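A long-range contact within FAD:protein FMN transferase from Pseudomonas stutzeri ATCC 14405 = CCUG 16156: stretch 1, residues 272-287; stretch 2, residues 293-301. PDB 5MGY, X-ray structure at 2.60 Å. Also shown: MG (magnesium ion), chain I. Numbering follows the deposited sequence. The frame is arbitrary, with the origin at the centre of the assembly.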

# COMPACT_ATOMS: atom_id res chain seq x y z
N GLY A 272 -2.11 3.70 0.51
CA GLY A 272 -3.18 3.90 1.43
C GLY A 272 -4.47 4.16 0.69
O GLY A 272 -5.47 3.45 0.89
N LEU A 273 -4.45 5.21 -0.15
CA LEU A 273 -5.63 5.61 -0.95
C LEU A 273 -6.03 4.48 -1.86
O LEU A 273 -7.17 4.09 -1.90
CB LEU A 273 -5.38 6.86 -1.75
CG LEU A 273 -5.07 8.10 -0.86
CD1 LEU A 273 -4.63 9.28 -1.73
CD2 LEU A 273 -6.25 8.49 -0.00
N SER A 274 -5.10 3.89 -2.54
CA SER A 274 -5.40 2.65 -3.23
C SER A 274 -6.22 1.64 -2.42
O SER A 274 -7.20 1.12 -2.90
CB SER A 274 -4.10 1.98 -3.70
OG SER A 274 -4.39 0.73 -4.25
N THR A 275 -5.79 1.36 -1.19
CA THR A 275 -6.56 0.44 -0.32
C THR A 275 -8.01 0.95 -0.03
O THR A 275 -8.93 0.13 0.08
CB THR A 275 -5.79 0.17 1.01
OG1 THR A 275 -4.60 -0.56 0.72
CG2 THR A 275 -6.60 -0.68 1.99
N ALA A 276 -8.14 2.26 0.14
CA ALA A 276 -9.38 2.92 0.51
C ALA A 276 -10.38 2.90 -0.63
O ALA A 276 -11.60 2.70 -0.42
CB ALA A 276 -9.10 4.37 0.87
N LEU A 277 -9.85 3.13 -1.83
CA LEU A 277 -10.65 3.14 -3.05
C LEU A 277 -11.20 1.75 -3.31
O LEU A 277 -12.35 1.64 -3.69
CB LEU A 277 -9.84 3.66 -4.25
CG LEU A 277 -9.55 5.13 -4.13
CD1 LEU A 277 -8.89 5.64 -5.38
CD2 LEU A 277 -10.82 5.93 -3.81
N MET A 278 -10.41 0.72 -3.07
CA MET A 278 -10.87 -0.66 -3.26
C MET A 278 -11.89 -1.05 -2.17
O MET A 278 -12.72 -1.94 -2.40
CB MET A 278 -9.69 -1.62 -3.24
CG MET A 278 -10.04 -3.10 -3.15
SD MET A 278 -10.98 -3.76 -4.53
CE MET A 278 -9.71 -3.93 -5.75
N VAL A 279 -11.80 -0.45 -0.99
CA VAL A 279 -12.83 -0.66 -0.02
C VAL A 279 -14.08 -0.06 -0.61
O VAL A 279 -15.09 -0.72 -0.68
CB VAL A 279 -12.49 -0.05 1.36
CG1 VAL A 279 -13.72 0.04 2.29
CG2 VAL A 279 -11.33 -0.84 1.98
N LEU A 280 -13.99 1.18 -1.05
CA LEU A 280 -15.19 2.00 -1.35
C LEU A 280 -15.99 1.45 -2.52
O LEU A 280 -17.22 1.52 -2.53
CB LEU A 280 -14.81 3.50 -1.61
CG LEU A 280 -14.59 4.36 -0.36
CD1 LEU A 280 -14.04 5.72 -0.76
CD2 LEU A 280 -15.87 4.48 0.47
N GLY A 281 -15.26 0.90 -3.48
CA GLY A 281 -15.82 0.42 -4.73
C GLY A 281 -15.87 1.41 -5.88
O GLY A 281 -15.60 2.61 -5.69
N PRO A 282 -16.27 0.92 -7.07
CA PRO A 282 -16.31 1.77 -8.31
C PRO A 282 -17.08 3.11 -8.20
O PRO A 282 -16.60 4.13 -8.67
CB PRO A 282 -16.93 0.85 -9.37
CG PRO A 282 -17.11 -0.50 -8.72
CD PRO A 282 -17.05 -0.31 -7.24
N GLU A 283 -18.23 3.12 -7.53
CA GLU A 283 -18.97 4.34 -7.43
C GLU A 283 -18.37 5.25 -6.38
O GLU A 283 -17.88 6.30 -6.74
CB GLU A 283 -20.43 4.08 -7.11
CG GLU A 283 -21.26 3.37 -8.15
CD GLU A 283 -22.74 3.63 -7.93
OE1 GLU A 283 -23.13 4.24 -6.90
OE2 GLU A 283 -23.56 3.23 -8.79
N LYS A 284 -18.43 4.86 -5.09
CA LYS A 284 -17.96 5.77 -4.02
C LYS A 284 -16.50 6.13 -4.19
O LYS A 284 -16.08 7.28 -3.86
CB LYS A 284 -18.20 5.18 -2.64
CG LYS A 284 -19.64 5.26 -2.21
CD LYS A 284 -20.03 4.28 -1.14
CE LYS A 284 -21.51 4.07 -1.29
NZ LYS A 284 -21.92 3.01 -0.37
N GLY A 285 -15.76 5.14 -4.74
CA GLY A 285 -14.37 5.31 -5.12
C GLY A 285 -14.09 6.50 -5.98
O GLY A 285 -13.41 7.45 -5.57
N LEU A 286 -14.66 6.47 -7.18
CA LEU A 286 -14.64 7.62 -8.11
C LEU A 286 -15.06 9.01 -7.59
O LEU A 286 -14.46 10.04 -7.95
CB LEU A 286 -15.50 7.30 -9.29
CG LEU A 286 -14.64 6.84 -10.43
CD1 LEU A 286 -15.54 6.13 -11.44
CD2 LEU A 286 -13.89 8.05 -11.04
N ALA A 287 -16.12 9.03 -6.78
CA ALA A 287 -16.64 10.27 -6.25
C ALA A 287 -15.59 10.84 -5.32
O ALA A 287 -15.23 12.03 -5.49
CB ALA A 287 -17.99 10.06 -5.56
N GLY A 293 -9.35 15.01 -5.50
CA GLY A 293 -8.37 15.24 -6.54
C GLY A 293 -7.29 14.18 -6.70
O GLY A 293 -6.17 14.50 -7.00
N ILE A 294 -7.65 12.92 -6.54
CA ILE A 294 -6.70 11.85 -6.58
C ILE A 294 -6.53 11.43 -8.03
O ILE A 294 -7.52 11.34 -8.77
CB ILE A 294 -7.19 10.67 -5.75
CG1 ILE A 294 -7.31 11.10 -4.29
CG2 ILE A 294 -6.26 9.48 -5.90
CD1 ILE A 294 -8.05 10.11 -3.40
N ALA A 295 -5.29 11.16 -8.42
CA ALA A 295 -5.05 10.57 -9.69
C ALA A 295 -5.23 9.05 -9.53
O ALA A 295 -4.47 8.39 -8.81
CB ALA A 295 -3.66 10.92 -10.19
N ALA A 296 -6.25 8.51 -10.18
CA ALA A 296 -6.56 7.09 -10.05
C ALA A 296 -7.14 6.49 -11.34
O ALA A 296 -7.78 7.21 -12.12
CB ALA A 296 -7.55 6.89 -8.91
N PHE A 297 -6.96 5.19 -11.52
CA PHE A 297 -7.37 4.44 -12.70
C PHE A 297 -8.04 3.15 -12.22
O PHE A 297 -7.36 2.26 -11.70
CB PHE A 297 -6.13 4.12 -13.54
CG PHE A 297 -6.39 3.36 -14.80
CD1 PHE A 297 -6.53 4.08 -16.01
CD2 PHE A 297 -6.46 1.96 -14.83
CE1 PHE A 297 -6.74 3.42 -17.22
CE2 PHE A 297 -6.68 1.30 -16.04
CZ PHE A 297 -6.84 2.03 -17.23
N PHE A 298 -9.35 3.06 -12.38
CA PHE A 298 -10.14 1.94 -11.91
C PHE A 298 -10.36 0.81 -12.92
O PHE A 298 -10.44 1.06 -14.09
CB PHE A 298 -11.51 2.47 -11.55
CG PHE A 298 -11.52 3.41 -10.43
CD1 PHE A 298 -12.10 3.05 -9.22
CD2 PHE A 298 -10.97 4.66 -10.56
CE1 PHE A 298 -12.11 3.93 -8.15
CE2 PHE A 298 -10.98 5.53 -9.49
CZ PHE A 298 -11.55 5.18 -8.28
N VAL A 299 -10.44 -0.45 -12.48
CA VAL A 299 -10.79 -1.56 -13.35
C VAL A 299 -12.02 -2.26 -12.80
O VAL A 299 -11.95 -3.04 -11.84
CB VAL A 299 -9.65 -2.55 -13.57
CG1 VAL A 299 -10.04 -3.59 -14.60
CG2 VAL A 299 -8.46 -1.81 -14.13
N VAL A 300 -13.14 -1.99 -13.45
CA VAL A 300 -14.45 -2.48 -13.07
C VAL A 300 -14.86 -3.56 -14.03
O VAL A 300 -14.77 -3.43 -15.30
CB VAL A 300 -15.51 -1.38 -13.10
CG1 VAL A 300 -16.77 -1.90 -12.47
CG2 VAL A 300 -15.00 -0.12 -12.42
N ARG A 301 -15.24 -4.65 -13.37
CA ARG A 301 -15.71 -5.86 -13.99
C ARG A 301 -17.17 -5.65 -14.28
O ARG A 301 -17.98 -5.53 -13.38
CB ARG A 301 -15.51 -7.00 -13.03
CG ARG A 301 -16.47 -8.14 -13.19
CD ARG A 301 -16.24 -8.87 -14.47
NE ARG A 301 -15.39 -10.05 -14.33
CZ ARG A 301 -15.79 -11.26 -14.75
NH1 ARG A 301 -15.01 -12.30 -14.66
NH2 ARG A 301 -16.98 -11.48 -15.26
MG MG I . -2.20 -1.20 0.25

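The helix of residues 272-287 lies across the strand of residues 295-301 at close to a right angle (91°), the two axes approaching to 9.3 Å. No hydrogen bond joins the stretches; apolar packing holds them together, burying 399 Å² counted over both sides. In the strand the side chains alternate, so Ala 296, Phe 298 and Val 300 point toward the helix while Ala 295, Phe 297, Val 299 and Arg 301 stay out of its reach. Ile 294, just before them, also points toward the helix and extends the row.

The main bump is Phe 298, which loses more surface to the contact than any other residue. With chi1 at -65° (m), its ring reaches into a hollow formed by Leu 277, Gly 281, Pro 282, Gly 285 and Leu 286. Gly 285 forms the floor: its C lies 3.7 Å from Phe 298 CZ, and the N of Leu 286 comes within 3.5 Å of the same CZ. A beta carbon on Gly 285 would sit 2.9 Å from Phe 298 CE1, so the bare backbone leaves the ring its room; it would also clash with Gly 281 O inside the helix (2.2 Å). Leu 286 covers one face of the ring in a CH-pi contact, its CG 4.2 Å from the centroid of Phe 298 and 17° off the ring normal. Leu 277, pointing toward the strand, brings CD1 to 4.0 Å from Phe 298 CZ; the same Leu 277 CD1 is 4.0 Å from Ala 296 CB, where the small methyl of Ala 296 meets the end of the leucine.

At the two ends of the strand's row the packing is simpler. Leu 273 CD1 meets Ile 294 CD1 at 3.9 Å, tip to tip, two extended side chains (both m, t) spanning a CA separation of 8.5 Å. Toward the other end the backbones draw closer, with Pro 282 CA and Val 300 CA 6.6 Å apart, and a compact pair suffices: Pro 282 CB rests 3.7 Å from Val 300 CG2.

The helix is kinked here, the N atoms of Pro 282 and Glu 283 lacking bonds to the preceding turn. A proline nitrogen has no hydrogen to give, so Pro 282 fits the break. Gly 281 has phi/psi of 91/174°, at which a beta carbon would jam against the preceding carbonyl oxygen and clash with Pro 282 CD (2.8 Å). Across the kink Gly 285 N hydrogen-bonds to Gly 281 O at 2.7 Å.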